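Local structure of proto-oncogene tyrosine-protein kinase receptor Ret (Danio rerio, 7AMK) at residues V193-K198 and V224-E229; I140-E145 and E229-P234; S175-V180 and E199-D204; F260-D265 and K304-N309. The protein probably serves as a receptor tyrosine kinase whose extracellular cadherin-like domains take part in recognising the ligand GDNF together with its co-receptor GFR alpha 1. The protein carries 4 engineered substitutions. All blocks are in the same frame, centred on the assembly; numbering follows the deposited sequence.

Contact 1: residues V193-K198 and V224-E229; sequences VDREEK and VNIYDE. With CA (calcium ion), chain M; CA (calcium ion), chain L.
Arg-195 and Asp-228 meet beside a calcium ion. Arg-195 NE donates to Asp-228 OD1 at 2.9 Å, reaching it from above the carboxylate plane, 55° out of it. Asp-228 OD1 also binds the calcium of chain M, at 2.4 Å. The Arg-195 chain bends at chi2 and chi3, and its NH2 also forms a salt bridge with Glu-196 OE2 at 2.7 Å, so one positive group probably offsets part of the charge of two metal-binding acids. Glutamate suits position 196 because its carboxylate spans both metals, OE2 on the chain M ion and OE1 on that of chain L. Asp-194 OD1 binds the latter too and closes an Asx turn by accepting from Glu-196 N; residues 194-196 correspond to the DRE motif of cadherin calcium sites.

Behind this polar corner the packing is close and apolar. Ile-226 CD1 lies 3.7 Å from Val-193 CG2, and Ile-226 CG2 lies 3.9 Å from Arg-195 CB. The far end is looser: Lys-198 touches Ile-226 CG1 only through its carbonyl O, and its exposed side chain leads away. Segment 224-229 ends strand 215-227, which runs between strands 139-141 and 200-210, and segment 193-198 leads into strand 200-210.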
# COMPACT_ATOMS: atom_id res chain seq x y z
N VAL A 193 -37.78 13.20 -18.45
CA VAL A 193 -36.96 13.86 -17.45
C VAL A 193 -35.54 13.29 -17.52
O VAL A 193 -35.26 12.33 -18.24
CB VAL A 193 -37.58 13.73 -16.05
CG1 VAL A 193 -38.98 14.29 -16.11
CG2 VAL A 193 -37.62 12.24 -15.59
N ASP A 194 -34.62 13.93 -16.79
CA ASP A 194 -33.19 13.63 -16.84
C ASP A 194 -32.73 13.40 -15.41
O ASP A 194 -32.68 14.34 -14.60
CB ASP A 194 -32.42 14.76 -17.54
CG ASP A 194 -30.89 14.50 -17.61
OD1 ASP A 194 -30.42 13.38 -17.30
OD2 ASP A 194 -30.14 15.44 -17.96
N ARG A 195 -32.44 12.14 -15.08
CA ARG A 195 -32.00 11.83 -13.73
C ARG A 195 -30.78 12.69 -13.36
O ARG A 195 -30.64 13.13 -12.22
CB ARG A 195 -31.69 10.34 -13.61
CG ARG A 195 -31.55 9.81 -12.17
CD ARG A 195 -30.28 10.27 -11.45
NE ARG A 195 -29.07 9.89 -12.15
CZ ARG A 195 -27.83 10.02 -11.70
NH1 ARG A 195 -27.57 10.49 -10.49
NH2 ARG A 195 -26.81 9.67 -12.48
N GLU A 196 -29.91 12.96 -14.34
CA GLU A 196 -28.71 13.75 -14.09
C GLU A 196 -29.01 15.21 -13.80
O GLU A 196 -28.16 15.92 -13.25
CB GLU A 196 -27.73 13.64 -15.27
CG GLU A 196 -26.81 12.41 -15.23
CD GLU A 196 -27.51 11.10 -15.67
OE1 GLU A 196 -28.37 11.15 -16.57
OE2 GLU A 196 -27.17 10.02 -15.11
N GLU A 197 -30.17 15.71 -14.19
CA GLU A 197 -30.52 17.06 -13.79
C GLU A 197 -31.19 17.07 -12.43
O GLU A 197 -30.87 17.92 -11.59
CB GLU A 197 -31.43 17.72 -14.83
N LYS A 198 -32.09 16.11 -12.19
CA LYS A 198 -32.85 16.08 -10.95
C LYS A 198 -33.30 14.65 -10.67
O LYS A 198 -33.88 14.00 -11.55
CB LYS A 198 -34.05 17.03 -11.05
CG LYS A 198 -34.33 17.78 -9.74
CD LYS A 198 -35.61 18.60 -9.84
CE LYS A 198 -35.82 19.43 -8.57
NZ LYS A 198 -37.12 20.16 -8.59
N VAL A 224 -41.70 12.57 -6.48
CA VAL A 224 -41.54 11.50 -7.46
C VAL A 224 -40.05 11.18 -7.55
O VAL A 224 -39.23 12.08 -7.73
CB VAL A 224 -42.13 11.89 -8.83
CG1 VAL A 224 -41.93 10.77 -9.85
CG2 VAL A 224 -43.65 12.34 -8.73
N ASN A 225 -39.70 9.90 -7.41
CA ASN A 225 -38.31 9.49 -7.54
C ASN A 225 -38.00 9.24 -9.01
O ASN A 225 -38.85 8.73 -9.74
CB ASN A 225 -38.03 8.23 -6.72
CG ASN A 225 -38.18 8.45 -5.20
OD1 ASN A 225 -37.39 9.16 -4.59
ND2 ASN A 225 -39.17 7.82 -4.60
N ILE A 226 -36.82 9.66 -9.47
CA ILE A 226 -36.40 9.46 -10.86
C ILE A 226 -35.32 8.39 -10.89
O ILE A 226 -34.24 8.57 -10.31
CB ILE A 226 -35.90 10.76 -11.52
CG1 ILE A 226 -36.90 11.93 -11.37
CG2 ILE A 226 -35.59 10.48 -13.00
CD1 ILE A 226 -38.30 11.73 -11.98
N TYR A 227 -35.62 7.29 -11.57
CA TYR A 227 -34.67 6.20 -11.73
C TYR A 227 -33.74 6.44 -12.91
O TYR A 227 -34.11 7.06 -13.91
CB TYR A 227 -35.39 4.87 -11.91
CG TYR A 227 -36.03 4.34 -10.66
CD1 TYR A 227 -35.94 5.04 -9.45
CD2 TYR A 227 -36.69 3.13 -10.66
CE1 TYR A 227 -36.53 4.54 -8.28
CE2 TYR A 227 -37.27 2.63 -9.52
CZ TYR A 227 -37.20 3.33 -8.34
OH TYR A 227 -37.81 2.80 -7.24
N ASP A 228 -32.54 5.92 -12.78
CA ASP A 228 -31.44 6.18 -13.70
C ASP A 228 -31.40 5.11 -14.77
O ASP A 228 -31.73 3.95 -14.53
CB ASP A 228 -30.12 6.19 -12.93
CG ASP A 228 -28.96 6.65 -13.76
OD1 ASP A 228 -29.00 7.79 -14.21
OD2 ASP A 228 -28.01 5.87 -13.93
N GLU A 229 -30.97 5.51 -15.95
CA GLU A 229 -30.59 4.53 -16.96
C GLU A 229 -29.19 4.87 -17.45
O GLU A 229 -28.66 5.94 -17.16
CB GLU A 229 -31.61 4.48 -18.10
CG GLU A 229 -31.51 5.59 -19.07
CD GLU A 229 -32.45 5.39 -20.25
OE1 GLU A 229 -33.22 4.41 -20.22
OE2 GLU A 229 -32.41 6.19 -21.22
CA CA M . -28.37 8.24 -16.52
CA CA L . -29.87 11.40 -18.28
O HOH W 1 -28.15 12.48 -19.43
O HOH W 2 -31.56 11.97 -19.77

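Contact 2: residues I140-E145 and E229-P234; sequences ITENRE and EDDNSP. With CA (calcium ion), chain M; CA (calcium ion), chain L; CA (calcium ion), chain N.
Glu-229 and Asn-143 meet at the calcium-binding linker of a cadherin-like domain pair, where residues 229-234 belong to the stretch that corresponds to the cadherin DxNDN motif. Asn-143 has left-handed backbone angles, which asparagine tolerates well, and its side-chain amide spends both hydrogens here. Asn-143 ND2 donates to Glu-229 OE2 at 2.7 Å and to Asp-231 OD2 at 2.8 Å, both acceptors lying in the amide plane, so the amide is fixed in rotation.

Glu-229 CG sits between its own backbone N and carbonyl carbon, the crowded position (chi1 77°), and the chain runs extended beyond it toward segment 140-145. There Glu-229 OE1 forms a salt bridge with Arg-144 NH1, 2.7 Å away, which meets it from above the carboxylate plane. An alanine in place of Glu-229 would probably leave Arg-144 without this acidic mate and cost the Asn-143 amide one of its two acceptors.

Glu-142 CG adopts the same kind of first torsion (chi1 64°), and its carboxylate meets that of Asp-231 tip to tip. The two acids do not bond to each other: each spans the calcium ions of chains M and L. Glu-142 OE2 binds the first at 2.4 Å, and its anti lone pair accepts Glu-229 N at 2.8 Å, nearly straight at 169°.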
# COMPACT_ATOMS: atom_id res chain seq x y z
N ILE A 140 -40.54 7.10 -11.64
CA ILE A 140 -40.45 6.87 -13.06
C ILE A 140 -38.97 6.81 -13.42
O ILE A 140 -38.10 7.24 -12.66
CB ILE A 140 -41.16 7.96 -13.87
CG1 ILE A 140 -40.64 9.33 -13.43
CG2 ILE A 140 -42.64 7.95 -13.61
CD1 ILE A 140 -41.17 10.47 -14.25
N THR A 141 -38.68 6.28 -14.60
CA THR A 141 -37.31 6.26 -15.08
C THR A 141 -37.10 7.43 -16.03
O THR A 141 -38.03 7.86 -16.72
CB THR A 141 -36.99 4.93 -15.77
OG1 THR A 141 -37.23 3.87 -14.85
CG2 THR A 141 -35.50 4.88 -16.21
N GLU A 142 -35.88 7.96 -16.04
CA GLU A 142 -35.54 9.05 -16.94
C GLU A 142 -35.70 8.60 -18.40
O GLU A 142 -35.80 7.40 -18.71
CB GLU A 142 -34.10 9.52 -16.65
CG GLU A 142 -33.05 8.46 -16.92
CD GLU A 142 -31.63 9.00 -16.97
OE1 GLU A 142 -31.43 10.22 -17.11
OE2 GLU A 142 -30.72 8.16 -16.86
N ASN A 143 -35.79 9.57 -19.31
CA ASN A 143 -35.80 9.33 -20.77
C ASN A 143 -36.96 8.43 -21.21
O ASN A 143 -36.79 7.57 -22.08
CB ASN A 143 -34.48 8.72 -21.25
CG ASN A 143 -33.28 9.52 -20.86
OD1 ASN A 143 -33.34 10.74 -20.75
ND2 ASN A 143 -32.16 8.84 -20.62
N ARG A 144 -38.13 8.63 -20.63
CA ARG A 144 -39.29 7.78 -20.92
C ARG A 144 -40.47 8.63 -21.36
O ARG A 144 -40.56 9.82 -21.04
CB ARG A 144 -39.71 6.95 -19.69
CG ARG A 144 -38.77 5.86 -19.31
CD ARG A 144 -38.70 4.80 -20.39
NE ARG A 144 -37.90 3.67 -19.94
CZ ARG A 144 -36.59 3.57 -20.10
NH1 ARG A 144 -35.91 4.52 -20.71
NH2 ARG A 144 -35.95 2.50 -19.64
N GLU A 145 -41.41 7.96 -22.01
CA GLU A 145 -42.60 8.58 -22.57
C GLU A 145 -43.52 9.14 -21.48
O GLU A 145 -43.87 8.43 -20.53
CB GLU A 145 -43.36 7.56 -23.42
CG GLU A 145 -44.87 7.77 -23.49
CD GLU A 145 -45.43 7.57 -24.91
OE1 GLU A 145 -44.71 7.92 -25.87
OE2 GLU A 145 -46.57 7.07 -25.06
N GLU A 229 -30.97 5.51 -15.95
CA GLU A 229 -30.59 4.53 -16.96
C GLU A 229 -29.19 4.87 -17.45
O GLU A 229 -28.66 5.94 -17.16
CB GLU A 229 -31.61 4.48 -18.10
CG GLU A 229 -31.51 5.59 -19.07
CD GLU A 229 -32.45 5.39 -20.25
OE1 GLU A 229 -33.22 4.41 -20.22
OE2 GLU A 229 -32.41 6.19 -21.22
N ASP A 230 -28.59 3.94 -18.18
CA ASP A 230 -27.21 4.08 -18.64
C ASP A 230 -27.25 4.92 -19.91
O ASP A 230 -27.46 4.41 -21.01
CB ASP A 230 -26.58 2.70 -18.85
CG ASP A 230 -25.11 2.76 -19.33
OD1 ASP A 230 -24.50 3.85 -19.41
OD2 ASP A 230 -24.56 1.68 -19.62
N ASP A 231 -27.09 6.23 -19.75
CA ASP A 231 -27.17 7.14 -20.89
C ASP A 231 -25.99 8.10 -20.93
O ASP A 231 -26.08 9.17 -21.54
CB ASP A 231 -28.52 7.90 -20.89
CG ASP A 231 -28.66 8.87 -19.69
OD1 ASP A 231 -27.78 8.93 -18.81
OD2 ASP A 231 -29.68 9.60 -19.64
N ASN A 232 -24.89 7.74 -20.27
CA ASN A 232 -23.67 8.53 -20.30
C ASN A 232 -22.49 7.60 -20.51
O ASN A 232 -22.38 6.58 -19.84
CB ASN A 232 -23.49 9.34 -19.01
CG ASN A 232 -24.53 10.44 -18.86
OD1 ASN A 232 -24.32 11.57 -19.32
ND2 ASN A 232 -25.65 10.12 -18.23
N SER A 233 -21.62 7.96 -21.47
CA SER A 233 -20.46 7.12 -21.70
C SER A 233 -19.34 7.46 -20.73
O SER A 233 -19.23 8.60 -20.26
CB SER A 233 -19.96 7.27 -23.12
OG SER A 233 -19.76 8.63 -23.43
N PRO A 234 -18.50 6.48 -20.42
CA PRO A 234 -17.34 6.74 -19.57
C PRO A 234 -16.32 7.62 -20.27
O PRO A 234 -16.27 7.70 -21.49
CB PRO A 234 -16.79 5.34 -19.31
CG PRO A 234 -17.23 4.55 -20.50
CD PRO A 234 -18.59 5.07 -20.82
CA CA M . -28.37 8.24 -16.52
CA CA L . -29.87 11.40 -18.28
CA CA N . -22.80 4.98 -18.30
O HOH W 1 -28.15 12.48 -19.43
O HOH W 2 -31.56 11.97 -19.77

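Contact 3: residues S175-V180 and E199-D204; sequences SVPFAV and EVYHLD
The backbone N of Phe-178, whose ring meets Tyr-201, turns back to Val-176 O at 2.9 Å, a weak bond that spans Pro-177 and is the one polar bond made within these segments. The contact itself is apolar. It joins the two layers of a cadherin-like beta sandwich: strand 178-181 edges a three-stranded antiparallel sheet, and strand 200-210 belongs to the facing sheet.

Phe-178 CG is anti to its carbonyl carbon (chi1 -59°), and the Phe-178 side chain runs across those of Tyr-201 and Leu-203 at about a right angle. Its ring edge points at the face of Tyr-201, a T-shaped pair with centroids 5.3 Å apart and planes at 62°. Phe-178 CE1 does the touching, 3.5 Å from Tyr-201 CG and hence toward the rim of that ring. Over one face of Phe-178 lies Leu-203 CD1, a CH-pi contact 4.2 Å from the ring centroid. A leucine suits this place because its other branch is left to serve a second neighbour: Leu-203 CD2 meets Val-176 CG1 at 3.7 Å.

Val-176 also uses CG1 at Tyr-201, the two side chains passing one another as they run opposite ways. Tyrosine fits the border of the core, its ring packed inside while the residue stays partly exposed. Pro-177 meets the same ring obliquely, its CD 3.8 Å from Tyr-201 CE2.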
# COMPACT_ATOMS: atom_id res chain seq x y z
N SER A 175 -42.04 25.89 -12.88
CA SER A 175 -42.60 25.01 -13.89
C SER A 175 -42.08 23.59 -13.68
O SER A 175 -40.88 23.36 -13.52
CB SER A 175 -42.24 25.51 -15.28
OG SER A 175 -42.91 24.73 -16.25
N VAL A 176 -43.00 22.63 -13.68
CA VAL A 176 -42.67 21.24 -13.40
C VAL A 176 -43.28 20.38 -14.50
O VAL A 176 -44.35 20.70 -15.02
CB VAL A 176 -43.17 20.84 -12.00
CG1 VAL A 176 -42.99 19.36 -11.77
CG2 VAL A 176 -42.39 21.60 -10.95
N PRO A 177 -42.64 19.32 -14.90
CA PRO A 177 -43.24 18.44 -15.92
C PRO A 177 -44.31 17.50 -15.35
O PRO A 177 -44.41 16.33 -15.76
CB PRO A 177 -42.02 17.68 -16.47
CG PRO A 177 -41.04 17.67 -15.36
CD PRO A 177 -41.22 18.99 -14.65
N PHE A 178 -45.12 17.98 -14.42
CA PHE A 178 -46.22 17.22 -13.86
C PHE A 178 -47.46 18.10 -13.83
O PHE A 178 -47.37 19.30 -13.55
CB PHE A 178 -45.88 16.71 -12.45
CG PHE A 178 -44.66 15.82 -12.40
CD1 PHE A 178 -43.39 16.35 -12.22
CD2 PHE A 178 -44.78 14.45 -12.54
CE1 PHE A 178 -42.26 15.52 -12.18
CE2 PHE A 178 -43.66 13.63 -12.48
CZ PHE A 178 -42.40 14.16 -12.32
N ALA A 179 -48.62 17.51 -14.13
CA ALA A 179 -49.88 18.23 -14.14
C ALA A 179 -50.99 17.23 -13.81
O ALA A 179 -50.75 16.02 -13.74
CB ALA A 179 -50.12 18.93 -15.49
N VAL A 180 -52.21 17.72 -13.61
CA VAL A 180 -53.37 16.86 -13.48
C VAL A 180 -54.17 16.92 -14.78
O VAL A 180 -54.35 18.01 -15.36
CB VAL A 180 -54.25 17.24 -12.27
CG1 VAL A 180 -55.60 16.50 -12.36
CG2 VAL A 180 -53.56 16.92 -10.97
N GLU A 199 -33.03 14.15 -9.45
CA GLU A 199 -33.35 12.78 -9.06
C GLU A 199 -34.64 12.66 -8.26
O GLU A 199 -35.10 11.53 -8.04
CB GLU A 199 -32.21 12.16 -8.22
CG GLU A 199 -30.77 12.37 -8.76
CD GLU A 199 -29.73 11.54 -8.01
OE1 GLU A 199 -30.02 10.37 -7.67
OE2 GLU A 199 -28.61 12.07 -7.76
N VAL A 200 -35.21 13.77 -7.80
CA VAL A 200 -36.42 13.79 -6.98
C VAL A 200 -37.21 15.04 -7.32
O VAL A 200 -36.68 16.15 -7.23
CB VAL A 200 -36.12 13.80 -5.47
CG1 VAL A 200 -37.43 13.88 -4.68
CG2 VAL A 200 -35.31 12.58 -5.01
N TYR A 201 -38.47 14.89 -7.70
CA TYR A 201 -39.32 16.06 -7.88
C TYR A 201 -40.25 16.19 -6.69
O TYR A 201 -40.97 15.25 -6.35
CB TYR A 201 -40.10 15.97 -9.18
CG TYR A 201 -39.31 16.32 -10.41
CD1 TYR A 201 -38.55 15.36 -11.07
CD2 TYR A 201 -39.34 17.61 -10.92
CE1 TYR A 201 -37.83 15.68 -12.16
CE2 TYR A 201 -38.64 17.94 -12.03
CZ TYR A 201 -37.88 16.97 -12.66
OH TYR A 201 -37.20 17.32 -13.80
N HIS A 202 -40.22 17.35 -6.05
CA HIS A 202 -41.14 17.67 -4.97
C HIS A 202 -42.40 18.29 -5.55
O HIS A 202 -42.33 19.23 -6.34
CB HIS A 202 -40.50 18.62 -3.97
CG HIS A 202 -39.35 18.02 -3.22
ND1 HIS A 202 -39.52 17.10 -2.20
CD2 HIS A 202 -38.01 18.20 -3.35
CE1 HIS A 202 -38.34 16.75 -1.73
NE2 HIS A 202 -37.40 17.39 -2.40
N LEU A 203 -43.54 17.73 -5.18
CA LEU A 203 -44.83 18.14 -5.70
C LEU A 203 -45.74 18.46 -4.52
O LEU A 203 -45.66 17.84 -3.46
CB LEU A 203 -45.47 17.05 -6.59
CG LEU A 203 -44.70 16.61 -7.85
CD1 LEU A 203 -45.45 15.52 -8.68
CD2 LEU A 203 -44.43 17.82 -8.73
N ASP A 204 -46.57 19.48 -4.72
CA ASP A 204 -47.69 19.78 -3.84
C ASP A 204 -48.97 19.64 -4.66
O ASP A 204 -49.17 20.36 -5.64
CB ASP A 204 -47.57 21.18 -3.23
CG ASP A 204 -48.15 21.26 -1.80
OD1 ASP A 204 -48.39 20.20 -1.19
OD2 ASP A 204 -48.38 22.38 -1.29

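Contact 4: residues F260-D265 and K304-N309; sequences FVYDRD and KAIFGN. With CA (calcium ion), chain N; CA (calcium ion), chain M.
Arg-264 and Phe-307 mark the closest backbone approach, with CA atoms 7.1 Å apart, where the end of strand 255-263 passes a short 3-10 turn. Phe-307 N closes that turn on Lys-304 O at 2.9 Å. Gly-308 follows with left-handed backbone angles at which any side chain would collide with the carbonyl O before it, which explains the glycine.

Phe-307 carries most of the contact. Phe-307 CE1, at the ring edge, meets Tyr-262 CB at 4.0 Å, and Phe-307 CZ lies 3.7 Å from Asp-263 O. Ile-306 CG1 covers the centre of one ring face, and its CD1 goes on to Tyr-262 CE2 at 3.8 Å, so an isoleucine serves two aromatic neighbours. The extended Arg-264 chain brings Arg-264 NH1 within 3.6 Å of Phe-307 O, which lies at the guanidinium edge. An alanine in place of Phe-307 would probably open a gap beside Tyr-262 CB and leave Ile-306 CG1 without the ring it packs on.

Just beyond, Asp-263 OD1 accepts Asp-265 N in an Asx turn at 3.0 Å. Asp-263 grips the calcium of chain N with both oxygens, and Asp-265 bridges it to the calcium of chain M, as in the DxD motif of cadherin calcium sites.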
# COMPACT_ATOMS: atom_id res chain seq x y z
N PHE A 260 -8.10 6.61 -13.70
CA PHE A 260 -9.46 6.88 -13.25
C PHE A 260 -10.35 7.10 -14.45
O PHE A 260 -10.00 7.85 -15.37
CB PHE A 260 -9.50 8.12 -12.34
CG PHE A 260 -8.81 7.91 -11.02
CD1 PHE A 260 -9.47 7.29 -9.98
CD2 PHE A 260 -7.51 8.31 -10.84
CE1 PHE A 260 -8.84 7.09 -8.76
CE2 PHE A 260 -6.86 8.11 -9.64
CZ PHE A 260 -7.53 7.50 -8.59
N VAL A 261 -11.51 6.44 -14.45
CA VAL A 261 -12.53 6.61 -15.48
C VAL A 261 -13.81 7.02 -14.78
O VAL A 261 -14.14 6.49 -13.72
CB VAL A 261 -12.71 5.31 -16.31
CG1 VAL A 261 -14.03 5.34 -17.08
CG2 VAL A 261 -11.50 5.10 -17.22
N TYR A 262 -14.51 7.98 -15.36
CA TYR A 262 -15.70 8.55 -14.74
C TYR A 262 -16.92 8.28 -15.59
O TYR A 262 -16.85 8.23 -16.83
CB TYR A 262 -15.54 10.07 -14.53
CG TYR A 262 -14.29 10.41 -13.75
CD1 TYR A 262 -13.06 10.58 -14.41
CD2 TYR A 262 -14.32 10.55 -12.37
CE1 TYR A 262 -11.91 10.89 -13.69
CE2 TYR A 262 -13.18 10.84 -11.66
CZ TYR A 262 -11.98 11.02 -12.30
OH TYR A 262 -10.85 11.32 -11.55
N ASP A 263 -18.06 8.11 -14.92
CA ASP A 263 -19.32 7.86 -15.60
C ASP A 263 -20.42 8.56 -14.80
O ASP A 263 -20.57 8.30 -13.61
CB ASP A 263 -19.59 6.35 -15.73
CG ASP A 263 -20.70 6.02 -16.71
OD1 ASP A 263 -21.76 6.64 -16.66
OD2 ASP A 263 -20.50 5.11 -17.54
N ARG A 264 -21.17 9.46 -15.45
CA ARG A 264 -22.17 10.22 -14.72
C ARG A 264 -23.35 9.37 -14.27
O ARG A 264 -24.09 9.79 -13.36
CB ARG A 264 -22.67 11.38 -15.58
CG ARG A 264 -21.55 12.37 -15.87
CD ARG A 264 -22.04 13.64 -16.55
NE ARG A 264 -20.92 14.55 -16.78
CZ ARG A 264 -20.45 15.41 -15.88
NH1 ARG A 264 -21.00 15.55 -14.69
NH2 ARG A 264 -19.39 16.16 -16.20
N ASP A 265 -23.54 8.20 -14.86
CA ASP A 265 -24.60 7.29 -14.43
C ASP A 265 -24.24 6.62 -13.10
O ASP A 265 -23.07 6.45 -12.74
CB ASP A 265 -24.83 6.21 -15.49
CG ASP A 265 -25.24 6.79 -16.82
OD1 ASP A 265 -26.06 7.73 -16.83
OD2 ASP A 265 -24.74 6.33 -17.87
N LYS A 304 -20.28 12.04 -5.82
CA LYS A 304 -21.15 13.08 -6.37
C LYS A 304 -20.55 14.48 -6.41
O LYS A 304 -20.82 15.21 -7.37
CB LYS A 304 -22.52 13.13 -5.62
CG LYS A 304 -22.54 13.92 -4.33
CD LYS A 304 -23.89 13.80 -3.61
CE LYS A 304 -24.07 14.99 -2.68
NZ LYS A 304 -24.96 14.75 -1.49
N ALA A 305 -19.70 14.86 -5.45
CA ALA A 305 -19.13 16.20 -5.40
C ALA A 305 -18.40 16.56 -6.70
O ALA A 305 -18.58 17.66 -7.24
CB ALA A 305 -18.18 16.31 -4.20
N ILE A 306 -17.56 15.66 -7.20
CA ILE A 306 -16.83 15.97 -8.42
C ILE A 306 -17.74 16.07 -9.65
O ILE A 306 -17.31 16.59 -10.68
CB ILE A 306 -15.74 14.91 -8.67
CG1 ILE A 306 -16.38 13.53 -8.84
CG2 ILE A 306 -14.76 14.90 -7.54
CD1 ILE A 306 -15.35 12.41 -8.94
N PHE A 307 -18.98 15.58 -9.58
CA PHE A 307 -19.87 15.64 -10.73
C PHE A 307 -20.79 16.85 -10.67
O PHE A 307 -21.79 16.90 -11.41
CB PHE A 307 -20.73 14.37 -10.83
CG PHE A 307 -19.95 13.10 -11.11
CD1 PHE A 307 -19.25 12.94 -12.30
CD2 PHE A 307 -19.95 12.06 -10.19
CE1 PHE A 307 -18.56 11.78 -12.56
CE2 PHE A 307 -19.26 10.88 -10.45
CZ PHE A 307 -18.56 10.74 -11.63
N GLY A 308 -20.49 17.81 -9.80
CA GLY A 308 -21.43 18.88 -9.54
C GLY A 308 -22.52 18.47 -8.59
O GLY A 308 -23.68 18.89 -8.76
N ASN A 309 -22.20 17.64 -7.59
CA ASN A 309 -23.14 17.22 -6.55
C ASN A 309 -24.29 16.41 -7.15
O ASN A 309 -25.45 16.56 -6.76
CB ASN A 309 -23.67 18.42 -5.75
CG ASN A 309 -24.08 18.06 -4.34
CA CA N . -22.80 4.98 -18.30
CA CA M . -28.37 8.24 -16.52

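Overall arrangement
From the N terminus, segment 140-145 opens contact 2, the longest loop, which closes only at 229-234. Within it, contact 3 starts at 175-180 and contact 1 at 193-198. Contact 3 closes at 199-204 before contact 1 closes at 224-229, so the two cross, and both are enclosed by contact 2. Contact 4 follows in series, closing its own loop from 260-265 to 304-309. Contact 3 joins the two sheets of the second cadherin-like domain. Contacts 1 and 2 share Glu-229 and two calcium ions at that domain's end. Asp-265 of contact 4 joins the chain M ion, tying the third domain to the second.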